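Local structure of transcriptional regulator, TetR family (Thermus thermophilus, 3VPR) at residues T3-I8 and H42-K47; L15-G20 and F97-Q102; I54-L59 and L113-L118; A85-F90 and N156-W161. The protein acts as a transcriptional repressor of the TetR family, probably binding regulatory DNA through the helix-turn-helix domain of each subunit in a dimer. All coordinates share one frame; numbering follows the deposited sequence.

Four contacts show how an all-helical TetR-type chain is tied together. Helix 4-19 takes part in two: its start meets residues 42-47, closing the DNA-binding domain on itself (interaction 1), and its end meets residues 97-102 of the C-terminal domain (interaction 2). Helix 47-70, which leads from one domain to the other, packs on helix 109-135 (interaction 3), and helix 75-92 packs on helix 144-161 within the C-terminal domain (interaction 4). No loop nests inside another. Interactions 2, 3 and 4 cross one another and touch in space; interaction 1 crosses interaction 2 and closes before interactions 3 and 4 open.

Interaction 1 of 4, residues T3-I8 and H42-K47; sequences TTRDRI and HHFGSK
Arg5 and Phe44 reach toward each other tip to tip inside the DNA-binding domain, where the start of helix 4-19 packs on the end of helix 37-44, the recognition helix of the predicted helix-turn-helix. Arg5 places CG anti to its backbone N (chi1 -168°), and its chain runs extended to NE. The guanidinium lies flat on the Phe44 ring, planes 24° apart, in an off-centre cation-pi stack with Arg5 CZ 4.1 Å from the ring centroid. The edge of the same group is turned to the last turn of helix 37-44: Arg5 NH1 donates to His43 O, modelled at a doubtfully short 2.5 Å, and Arg5 NH2 adds a weak bond to that oxygen. One carbonyl is thus shared by both terminal nitrogens, while Glu53 on helix 47-70 makes a long, weak ion pair with NH2. Ile8, one turn further on, slides past Phe44 in the opposite direction and sets CG2 3.5 Å from Phe44 CE2. Its CD1 sits over one face of the His43 ring, 4.3 Å from His43 CG; the ring's ND1 is hydrogen-bonded to Ala39 O. Phe44 also packs on Ile50, which extends the apolar patch onto helix 47-70. Thr3, the N-cap of helix 4-19, weakly accepts from Arg5 N through OG1 and forms a capping box with Asp6, Thr3 N donating to Asp6 OD2 at 3.0 Å in a nearly straight bond (173°).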
# COMPACT_ATOMS: atom_id res chain seq x y z
N THR A 3 -4.21 -20.96 24.21
CA THR A 3 -5.37 -21.03 25.10
C THR A 3 -6.63 -20.56 24.34
O THR A 3 -6.55 -20.13 23.18
CB THR A 3 -5.18 -20.12 26.33
OG1 THR A 3 -5.22 -18.75 25.91
CG2 THR A 3 -3.83 -20.39 27.01
N THR A 4 -7.77 -20.62 25.00
CA THR A 4 -9.04 -20.20 24.42
C THR A 4 -8.94 -18.73 24.00
O THR A 4 -9.54 -18.31 23.01
CB THR A 4 -10.19 -20.30 25.42
OG1 THR A 4 -10.29 -21.64 25.91
CG2 THR A 4 -11.51 -19.88 24.75
N ARG A 5 -8.20 -17.95 24.78
CA ARG A 5 -8.04 -16.54 24.47
C ARG A 5 -7.27 -16.37 23.16
O ARG A 5 -7.68 -15.59 22.31
CB ARG A 5 -7.30 -15.81 25.59
CG ARG A 5 -7.39 -14.30 25.41
CD ARG A 5 -6.50 -13.52 26.36
NE ARG A 5 -6.76 -12.09 26.21
CZ ARG A 5 -7.92 -11.53 26.54
NH1 ARG A 5 -8.88 -12.29 27.04
NH2 ARG A 5 -8.11 -10.22 26.38
N ASP A 6 -6.17 -17.11 23.00
CA ASP A 6 -5.35 -17.04 21.78
C ASP A 6 -6.08 -17.55 20.53
O ASP A 6 -5.93 -16.98 19.45
CB ASP A 6 -4.07 -17.87 21.93
CG ASP A 6 -3.23 -17.46 23.10
OD1 ASP A 6 -2.96 -16.25 23.25
OD2 ASP A 6 -2.84 -18.36 23.87
N ARG A 7 -6.83 -18.64 20.68
CA ARG A 7 -7.56 -19.24 19.57
C ARG A 7 -8.60 -18.25 19.07
O ARG A 7 -8.85 -18.13 17.87
CB ARG A 7 -8.25 -20.54 20.00
N ILE A 8 -9.21 -17.53 19.99
CA ILE A 8 -10.19 -16.54 19.61
C ILE A 8 -9.53 -15.48 18.73
O ILE A 8 -10.12 -15.07 17.72
CB ILE A 8 -10.83 -15.87 20.84
CG1 ILE A 8 -11.60 -16.93 21.66
CG2 ILE A 8 -11.75 -14.73 20.41
CD1 ILE A 8 -12.26 -16.40 22.94
N HIS A 42 -16.66 -11.72 27.61
CA HIS A 42 -15.94 -11.93 28.87
C HIS A 42 -14.43 -11.83 28.68
O HIS A 42 -13.73 -11.31 29.56
CB HIS A 42 -16.26 -13.30 29.46
CG HIS A 42 -17.64 -13.42 30.02
ND1 HIS A 42 -18.16 -14.62 30.46
CD2 HIS A 42 -18.63 -12.50 30.20
CE1 HIS A 42 -19.40 -14.44 30.88
NE2 HIS A 42 -19.71 -13.16 30.73
N HIS A 43 -13.93 -12.33 27.55
CA HIS A 43 -12.50 -12.32 27.27
C HIS A 43 -11.98 -11.04 26.65
O HIS A 43 -10.81 -10.71 26.82
CB HIS A 43 -12.13 -13.47 26.32
CG HIS A 43 -12.19 -14.82 26.95
ND1 HIS A 43 -13.36 -15.55 27.03
CD2 HIS A 43 -11.23 -15.58 27.54
CE1 HIS A 43 -13.12 -16.70 27.64
NE2 HIS A 43 -11.84 -16.74 27.95
N PHE A 44 -12.85 -10.31 25.96
CA PHE A 44 -12.45 -9.10 25.27
C PHE A 44 -13.29 -7.84 25.49
O PHE A 44 -12.86 -6.75 25.15
CB PHE A 44 -12.38 -9.40 23.78
CG PHE A 44 -11.30 -10.38 23.43
CD1 PHE A 44 -9.97 -9.97 23.36
CD2 PHE A 44 -11.60 -11.72 23.22
CE1 PHE A 44 -8.96 -10.89 23.10
CE2 PHE A 44 -10.60 -12.65 22.96
CZ PHE A 44 -9.28 -12.24 22.90
N GLY A 45 -14.49 -7.99 26.04
CA GLY A 45 -15.33 -6.83 26.29
C GLY A 45 -16.02 -6.26 25.07
O GLY A 45 -17.14 -5.78 25.18
N SER A 46 -15.38 -6.31 23.91
CA SER A 46 -15.99 -5.77 22.70
C SER A 46 -15.29 -6.30 21.47
O SER A 46 -14.17 -6.82 21.54
CB SER A 46 -15.91 -4.24 22.67
OG SER A 46 -14.56 -3.82 22.62
N LYS A 47 -15.96 -6.14 20.34
CA LYS A 47 -15.43 -6.55 19.04
C LYS A 47 -14.22 -5.69 18.72
O LYS A 47 -13.22 -6.17 18.17
CB LYS A 47 -16.50 -6.32 17.97
CG LYS A 47 -16.13 -6.75 16.56
CD LYS A 47 -17.21 -6.24 15.57
CE LYS A 47 -16.79 -6.40 14.12
NZ LYS A 47 -17.80 -5.79 13.20

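Interaction 2 of 4, residues L15-G20 and F97-Q102; sequences LFTEKG and FVTMLQ
Two flat groups, the Phe16 ring and the Gln102 amide, lie along this crossing. The ring takes Thr99 obliquely, with Thr99 CG2 3.7 Å from Phe16 CD2, and meets Tyr21 edge-to-face. The amide faces the end of helix 4-19: Gln102 OE1 lies 3.7 Å from Gly20 CA, and Gln102 NE2 lies 3.5 Å from Phe16 O. Gln102 CG takes the crowded position between backbone N and carbonyl carbon (chi1 70°), and the chain is extended beyond it. NE2 donates to Val98 O, one turn back on the same helix, at 3.3 Å, approaching from above the carbonyl plane (51° out of it), while OE1 accepts weakly from Tyr21 N. The short segments of helices 4-19 and 94-103 cross at 65° with their axes 8.6 Å apart. This is part of the interdomain joint of the TetR fold, the first helix of the DNA-binding domain resting on the C-terminal domain; in the family, such joints are thought to pass ligand-induced shifts to the DNA-binding heads. Nearer the middle, Thr17 and Val98 cross at about a right angle, Thr17 OG1 standing 3.5 Å from Val98 CB and Thr17 CG2 3.7 Å from Val98 CG1. Each threonine hydroxyl is bonded within its own helix, Thr17 OG1 to Ala13 O and Thr99 OG1 to Pro95 O. Gly20, with positive phi, ends the helix just where Gln102 OE1 meets it.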
# COMPACT_ATOMS: atom_id res chain seq x y z
N LEU A 15 -11.10 -15.04 10.18
CA LEU A 15 -12.47 -14.76 9.75
C LEU A 15 -12.58 -13.35 9.19
O LEU A 15 -13.24 -13.14 8.17
CB LEU A 15 -13.45 -14.97 10.91
CG LEU A 15 -14.90 -14.69 10.55
CD1 LEU A 15 -15.32 -15.59 9.39
CD2 LEU A 15 -15.79 -14.92 11.76
N PHE A 16 -11.93 -12.39 9.83
CA PHE A 16 -11.96 -11.01 9.36
C PHE A 16 -11.28 -10.93 7.99
O PHE A 16 -11.70 -10.16 7.14
CB PHE A 16 -11.24 -10.07 10.32
CG PHE A 16 -11.93 -9.89 11.64
CD1 PHE A 16 -13.31 -9.97 11.74
CD2 PHE A 16 -11.19 -9.61 12.79
CE1 PHE A 16 -13.95 -9.76 12.97
CE2 PHE A 16 -11.81 -9.40 14.02
CZ PHE A 16 -13.20 -9.47 14.11
N THR A 17 -10.24 -11.72 7.79
CA THR A 17 -9.53 -11.74 6.52
C THR A 17 -10.43 -12.33 5.42
O THR A 17 -10.40 -11.89 4.28
CB THR A 17 -8.23 -12.57 6.62
OG1 THR A 17 -7.31 -11.90 7.48
CG2 THR A 17 -7.59 -12.76 5.24
N GLU A 18 -11.23 -13.33 5.79
CA GLU A 18 -12.13 -14.00 4.86
C GLU A 18 -13.43 -13.24 4.58
O GLU A 18 -13.91 -13.23 3.45
CB GLU A 18 -12.48 -15.41 5.39
CG GLU A 18 -11.30 -16.40 5.47
CD GLU A 18 -11.56 -17.58 6.43
OE1 GLU A 18 -10.71 -18.50 6.51
OE2 GLU A 18 -12.62 -17.59 7.10
N LYS A 19 -13.99 -12.61 5.61
CA LYS A 19 -15.25 -11.87 5.49
C LYS A 19 -15.15 -10.35 5.57
O LYS A 19 -16.07 -9.66 5.14
CB LYS A 19 -16.22 -12.27 6.60
CG LYS A 19 -16.73 -13.68 6.59
CD LYS A 19 -17.92 -13.77 7.54
CE LYS A 19 -19.04 -12.83 7.10
NZ LYS A 19 -20.24 -12.84 7.99
N GLY A 20 -14.07 -9.83 6.14
CA GLY A 20 -13.94 -8.39 6.28
C GLY A 20 -14.34 -8.06 7.71
O GLY A 20 -15.29 -8.65 8.22
N PHE A 97 -2.16 -9.22 9.68
CA PHE A 97 -1.83 -8.03 8.92
C PHE A 97 -2.99 -7.59 8.04
O PHE A 97 -3.27 -6.39 7.93
CB PHE A 97 -0.58 -8.27 8.09
CG PHE A 97 0.68 -8.14 8.88
CD1 PHE A 97 1.32 -6.90 9.00
CD2 PHE A 97 1.19 -9.22 9.57
CE1 PHE A 97 2.44 -6.76 9.81
CE2 PHE A 97 2.32 -9.08 10.38
CZ PHE A 97 2.94 -7.85 10.50
N VAL A 98 -3.67 -8.55 7.43
CA VAL A 98 -4.82 -8.22 6.59
C VAL A 98 -5.89 -7.60 7.48
O VAL A 98 -6.60 -6.68 7.08
CB VAL A 98 -5.38 -9.48 5.90
CG1 VAL A 98 -6.68 -9.14 5.16
CG2 VAL A 98 -4.35 -10.04 4.92
N THR A 99 -5.99 -8.08 8.72
CA THR A 99 -6.98 -7.55 9.64
C THR A 99 -6.64 -6.13 10.07
O THR A 99 -7.47 -5.23 10.00
CB THR A 99 -7.10 -8.43 10.91
OG1 THR A 99 -7.58 -9.74 10.55
CG2 THR A 99 -8.07 -7.80 11.91
N MSE A 100 -5.40 -5.94 10.51
CA MSE A 100 -4.92 -4.64 10.96
C MSE A 100 -5.04 -3.50 9.94
O MSE A 100 -5.53 -2.41 10.25
CB MSE A 100 -3.47 -4.73 11.40
CG MSE A 100 -2.86 -3.37 11.62
SE MSE A 100 -0.99 -3.32 11.25
CE MSE A 100 -1.06 -3.51 9.33
N LEU A 101 -4.55 -3.75 8.72
CA LEU A 101 -4.58 -2.75 7.67
C LEU A 101 -5.96 -2.16 7.41
O LEU A 101 -6.15 -0.95 7.46
CB LEU A 101 -4.03 -3.35 6.36
CG LEU A 101 -3.76 -2.36 5.22
CD1 LEU A 101 -2.70 -1.37 5.67
CD2 LEU A 101 -3.30 -3.11 3.97
N GLN A 102 -6.93 -3.03 7.16
CA GLN A 102 -8.29 -2.59 6.87
C GLN A 102 -9.01 -1.98 8.07
O GLN A 102 -9.76 -1.01 7.93
CB GLN A 102 -9.12 -3.76 6.31
CG GLN A 102 -9.43 -4.84 7.34
CD GLN A 102 -10.32 -5.95 6.78
OE1 GLN A 102 -11.42 -5.69 6.28
NE2 GLN A 102 -9.85 -7.19 6.88

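Interaction 3 of 4, residues I54-L59 and L113-L118; sequences ISLLAL and LKTIAL
Leu59 and Leu118 both turn CG anti to the carbonyl carbon and beside the backbone N (chi1 -68° for Leu59), and each directs its CB toward the opposing helix. Leu56 differs: its chi1 of -130° leaves CG off the staggered positions; Leu56 CD1 lies 3.9 Å from Leu118 CD1, the two side chains crossing at about a right angle. The helices concerned are 47-70, the long helix that leads out of the DNA-binding domain in the TetR fold, and 109-135 of the C-terminal domain. Their local axes run nearly parallel, 16° apart at a closest approach of 9.8 Å. The closest backbone approaches recur three residues apart, Leu56 CA to Thr115 CA at 6.3 Å and Leu59 CA to Leu118 CA at 6.2 Å, each helix offering the same face over successive turns. Leu118 CD1 fits between two residues of its partner, touching Leu59 CB at 3.9 Å besides Leu56, and Leu118 packs further along helix 47-70 on Lys60 and Val63. Met100 of helix 94-103, a selenomethionine, also packs on Leu59. The hydroxyls look back to their own helices: Ser55 OG is hydrogen-bonded to Leu51 O and Thr115 OG1 weakly to Asn111 O. Across the contact Ser55 meets Thr115 through CB, 4.1 Å from Thr115 OG1. Packing is tight where Leu59 crosses Thr115 at about a right angle. Thr115 CG2 stands anti to its backbone N, and Leu59 CD1 presses on it at 3.2 Å, closer than usual for two methyl carbons.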
# COMPACT_ATOMS: atom_id res chain seq x y z
N ILE A 54 -5.56 -7.89 17.94
CA ILE A 54 -4.99 -8.51 16.76
C ILE A 54 -3.95 -7.53 16.17
O ILE A 54 -2.84 -7.92 15.81
CB ILE A 54 -6.08 -8.80 15.71
CG1 ILE A 54 -6.88 -10.04 16.14
CG2 ILE A 54 -5.46 -8.97 14.33
CD1 ILE A 54 -8.08 -10.34 15.26
N SER A 55 -4.32 -6.25 16.08
CA SER A 55 -3.41 -5.24 15.54
C SER A 55 -2.14 -5.14 16.39
O SER A 55 -1.03 -5.15 15.86
CB SER A 55 -4.10 -3.88 15.50
OG SER A 55 -5.23 -3.94 14.63
N LEU A 56 -2.31 -5.06 17.70
CA LEU A 56 -1.19 -5.00 18.63
C LEU A 56 -0.25 -6.20 18.41
O LEU A 56 0.95 -6.02 18.21
CB LEU A 56 -1.72 -5.01 20.07
CG LEU A 56 -1.21 -3.96 21.06
CD1 LEU A 56 -1.33 -2.56 20.45
CD2 LEU A 56 -2.03 -4.07 22.34
N LEU A 57 -0.81 -7.41 18.43
CA LEU A 57 -0.03 -8.63 18.22
C LEU A 57 0.82 -8.56 16.95
O LEU A 57 1.99 -8.95 16.93
CB LEU A 57 -0.97 -9.84 18.15
CG LEU A 57 -0.37 -11.25 17.98
CD1 LEU A 57 -1.33 -12.26 18.58
CD2 LEU A 57 -0.11 -11.55 16.49
N ALA A 58 0.23 -8.07 15.87
CA ALA A 58 0.95 -7.96 14.62
C ALA A 58 2.03 -6.88 14.69
O ALA A 58 3.16 -7.12 14.28
CB ALA A 58 -0.02 -7.66 13.47
N LEU A 59 1.67 -5.70 15.21
CA LEU A 59 2.61 -4.58 15.30
C LEU A 59 3.73 -4.77 16.32
O LEU A 59 4.85 -4.34 16.07
CB LEU A 59 1.85 -3.28 15.59
CG LEU A 59 0.97 -2.82 14.42
CD1 LEU A 59 0.05 -1.69 14.84
CD2 LEU A 59 1.86 -2.39 13.27
N LEU A 113 -4.19 5.01 18.78
CA LEU A 113 -3.01 5.71 19.27
C LEU A 113 -1.85 4.79 19.60
O LEU A 113 -0.74 5.02 19.14
CB LEU A 113 -3.36 6.54 20.52
CG LEU A 113 -2.27 7.40 21.16
CD1 LEU A 113 -2.90 8.33 22.20
CD2 LEU A 113 -1.21 6.53 21.80
N LYS A 114 -2.11 3.77 20.41
CA LYS A 114 -1.04 2.85 20.78
C LYS A 114 -0.59 2.04 19.56
O LYS A 114 0.55 1.60 19.49
CB LYS A 114 -1.49 1.91 21.90
CG LYS A 114 -1.96 2.63 23.15
CD LYS A 114 -2.26 1.67 24.29
CE LYS A 114 -1.07 1.52 25.22
NZ LYS A 114 -0.78 2.80 25.93
N THR A 115 -1.50 1.87 18.61
CA THR A 115 -1.22 1.13 17.39
C THR A 115 -0.33 1.93 16.44
O THR A 115 0.70 1.44 15.99
CB THR A 115 -2.53 0.78 16.70
OG1 THR A 115 -3.14 -0.34 17.37
CG2 THR A 115 -2.30 0.45 15.25
N ILE A 116 -0.72 3.17 16.15
CA ILE A 116 0.04 4.03 15.26
C ILE A 116 1.39 4.32 15.89
O ILE A 116 2.40 4.46 15.20
CB ILE A 116 -0.70 5.37 14.98
CG1 ILE A 116 -2.06 5.10 14.33
CG2 ILE A 116 0.14 6.26 14.07
CD1 ILE A 116 -1.98 4.33 13.02
N ALA A 117 1.42 4.40 17.22
CA ALA A 117 2.67 4.66 17.92
C ALA A 117 3.64 3.49 17.68
O ALA A 117 4.85 3.68 17.66
CB ALA A 117 2.41 4.85 19.42
N LEU A 118 3.10 2.28 17.51
CA LEU A 118 3.95 1.12 17.25
C LEU A 118 4.43 1.15 15.79
O LEU A 118 5.58 0.80 15.49
CB LEU A 118 3.19 -0.19 17.52
CG LEU A 118 3.13 -0.59 19.01
CD1 LEU A 118 2.24 -1.81 19.16
CD2 LEU A 118 4.54 -0.88 19.54

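Interaction 4 of 4, residues A85-F90 and N156-W161; sequences AHARYF and NWMIRW
Phe90 crosses both Met158 and Ile159 obliquely and forms the apolar centre. With CG anti to its backbone N (chi1 152°), its ring reaches helix 144-161, where Phe90 CE1 lies 3.5 Å from Ile159 CG1 and Phe90 CE2 lies 4.1 Å from Met158 CB. Phe90 CZ also approaches the backbone, 3.9 Å from Met158 O. One turn earlier, Ala87 CB touches the selenium of Met158, a selenomethionine, at 4.4 Å; Ala170 and Ala174 of helix 170-183 pack around this pair. Helix 144-161 is kinked here: Ile159 N and Arg160 N bond three residues back, to Asn156 O and Trp157 O. At the polar edge, His86 and Asn156 cross at about a right angle. His86 NE2 gives a weak bond to Asn156 OD1 at 3.1 Å (N-H...O 121°), the oxygen lying near the plane of the ring. The other ring nitrogen, ND1, is hydrogen-bonded to His122 NE2. Asn156 in turn packs on Trp157 of the second subunit. The contact thus joins the interior of the helical C-terminal domain, which in TetR-family relatives holds the ligand pocket, to the face where the dimer forms.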
# COMPACT_ATOMS: atom_id res chain seq x y z
N ALA A 85 13.34 -9.69 8.17
CA ALA A 85 12.60 -10.03 9.38
C ALA A 85 11.17 -9.49 9.23
O ALA A 85 10.22 -10.16 9.58
CB ALA A 85 13.28 -9.42 10.62
N HIS A 86 11.04 -8.28 8.69
CA HIS A 86 9.73 -7.67 8.49
C HIS A 86 8.87 -8.54 7.58
O HIS A 86 7.76 -8.90 7.94
CB HIS A 86 9.90 -6.27 7.86
CG HIS A 86 8.61 -5.57 7.56
ND1 HIS A 86 8.30 -4.34 8.09
CD2 HIS A 86 7.57 -5.91 6.77
CE1 HIS A 86 7.12 -3.95 7.64
NE2 HIS A 86 6.66 -4.89 6.83
N ALA A 87 9.41 -8.90 6.42
CA ALA A 87 8.72 -9.73 5.43
C ALA A 87 8.41 -11.13 5.93
O ALA A 87 7.37 -11.70 5.62
CB ALA A 87 9.55 -9.80 4.14
N ARG A 88 9.34 -11.71 6.70
CA ARG A 88 9.11 -13.05 7.23
C ARG A 88 7.97 -13.01 8.24
O ARG A 88 7.06 -13.82 8.19
CB ARG A 88 10.37 -13.60 7.89
CG ARG A 88 10.10 -14.86 8.71
CD ARG A 88 11.36 -15.54 9.18
NE ARG A 88 11.90 -16.44 8.18
CZ ARG A 88 12.87 -17.32 8.39
NH1 ARG A 88 13.42 -17.44 9.60
NH2 ARG A 88 13.29 -18.10 7.40
N TYR A 89 8.03 -12.05 9.16
CA TYR A 89 6.99 -11.93 10.16
C TYR A 89 5.64 -11.70 9.48
O TYR A 89 4.64 -12.30 9.84
CB TYR A 89 7.28 -10.76 11.10
CG TYR A 89 6.33 -10.71 12.27
CD1 TYR A 89 6.53 -11.52 13.38
CD2 TYR A 89 5.22 -9.88 12.25
CE1 TYR A 89 5.65 -11.52 14.45
CE2 TYR A 89 4.33 -9.86 13.32
CZ TYR A 89 4.55 -10.68 14.41
OH TYR A 89 3.67 -10.68 15.48
N PHE A 90 5.63 -10.82 8.49
CA PHE A 90 4.40 -10.52 7.76
C PHE A 90 3.77 -11.80 7.21
O PHE A 90 2.57 -12.04 7.38
CB PHE A 90 4.69 -9.55 6.61
CG PHE A 90 3.75 -9.68 5.45
CD1 PHE A 90 2.42 -9.28 5.57
CD2 PHE A 90 4.19 -10.23 4.24
CE1 PHE A 90 1.53 -9.41 4.49
CE2 PHE A 90 3.30 -10.36 3.15
CZ PHE A 90 1.97 -9.95 3.27
N ASN A 156 5.44 -3.11 2.99
CA ASN A 156 4.00 -3.09 3.29
C ASN A 156 3.08 -3.28 2.08
O ASN A 156 2.03 -3.90 2.22
CB ASN A 156 3.61 -1.80 4.03
CG ASN A 156 4.24 -1.72 5.41
OD1 ASN A 156 4.62 -2.73 5.98
ND2 ASN A 156 4.34 -0.50 5.96
N TRP A 157 3.46 -2.77 0.92
CA TRP A 157 2.61 -2.96 -0.26
C TRP A 157 2.45 -4.46 -0.54
O TRP A 157 1.49 -4.86 -1.18
CB TRP A 157 3.21 -2.28 -1.49
CG TRP A 157 2.28 -2.25 -2.70
CD1 TRP A 157 2.55 -2.71 -3.96
CD2 TRP A 157 0.98 -1.65 -2.77
NE1 TRP A 157 1.50 -2.44 -4.80
CE2 TRP A 157 0.53 -1.79 -4.10
CE3 TRP A 157 0.16 -1.01 -1.83
CZ2 TRP A 157 -0.72 -1.31 -4.52
CZ3 TRP A 157 -1.08 -0.53 -2.25
CH2 TRP A 157 -1.51 -0.68 -3.59
N MSE A 158 3.38 -5.28 -0.06
CA MSE A 158 3.30 -6.73 -0.25
C MSE A 158 1.96 -7.28 0.26
O MSE A 158 1.47 -8.31 -0.22
CB MSE A 158 4.44 -7.45 0.47
CG MSE A 158 5.78 -7.47 -0.27
SE MSE A 158 7.16 -8.47 0.71
CE MSE A 158 6.57 -10.26 0.30
N ILE A 159 1.39 -6.60 1.25
CA ILE A 159 0.11 -7.00 1.85
C ILE A 159 -1.00 -7.04 0.80
O ILE A 159 -2.05 -7.64 1.02
CB ILE A 159 -0.30 -6.01 2.99
CG1 ILE A 159 0.75 -6.06 4.12
CG2 ILE A 159 -1.69 -6.35 3.53
CD1 ILE A 159 0.60 -4.94 5.16
N ARG A 160 -0.76 -6.41 -0.35
CA ARG A 160 -1.76 -6.36 -1.42
C ARG A 160 -1.51 -7.31 -2.58
O ARG A 160 -2.46 -7.70 -3.27
CB ARG A 160 -1.86 -4.93 -1.96
CG ARG A 160 -2.64 -3.98 -1.07
CD ARG A 160 -4.10 -4.40 -0.99
NE ARG A 160 -4.95 -3.39 -0.37
CZ ARG A 160 -5.10 -2.14 -0.82
NH1 ARG A 160 -4.44 -1.74 -1.91
NH2 ARG A 160 -5.91 -1.31 -0.19
N TRP A 161 -0.26 -7.70 -2.80
CA TRP A 161 0.03 -8.59 -3.92
C TRP A 161 0.65 -9.93 -3.56
O TRP A 161 0.66 -10.84 -4.38
CB TRP A 161 0.93 -7.90 -4.94
CG TRP A 161 2.31 -7.54 -4.45
CD1 TRP A 161 2.70 -6.37 -3.86
CD2 TRP A 161 3.49 -8.37 -4.52
NE1 TRP A 161 4.05 -6.41 -3.58
CE2 TRP A 161 4.55 -7.62 -3.97
CE3 TRP A 161 3.75 -9.66 -5.00
CZ2 TRP A 161 5.86 -8.13 -3.89
CZ3 TRP A 161 5.05 -10.16 -4.91
CH2 TRP A 161 6.08 -9.40 -4.36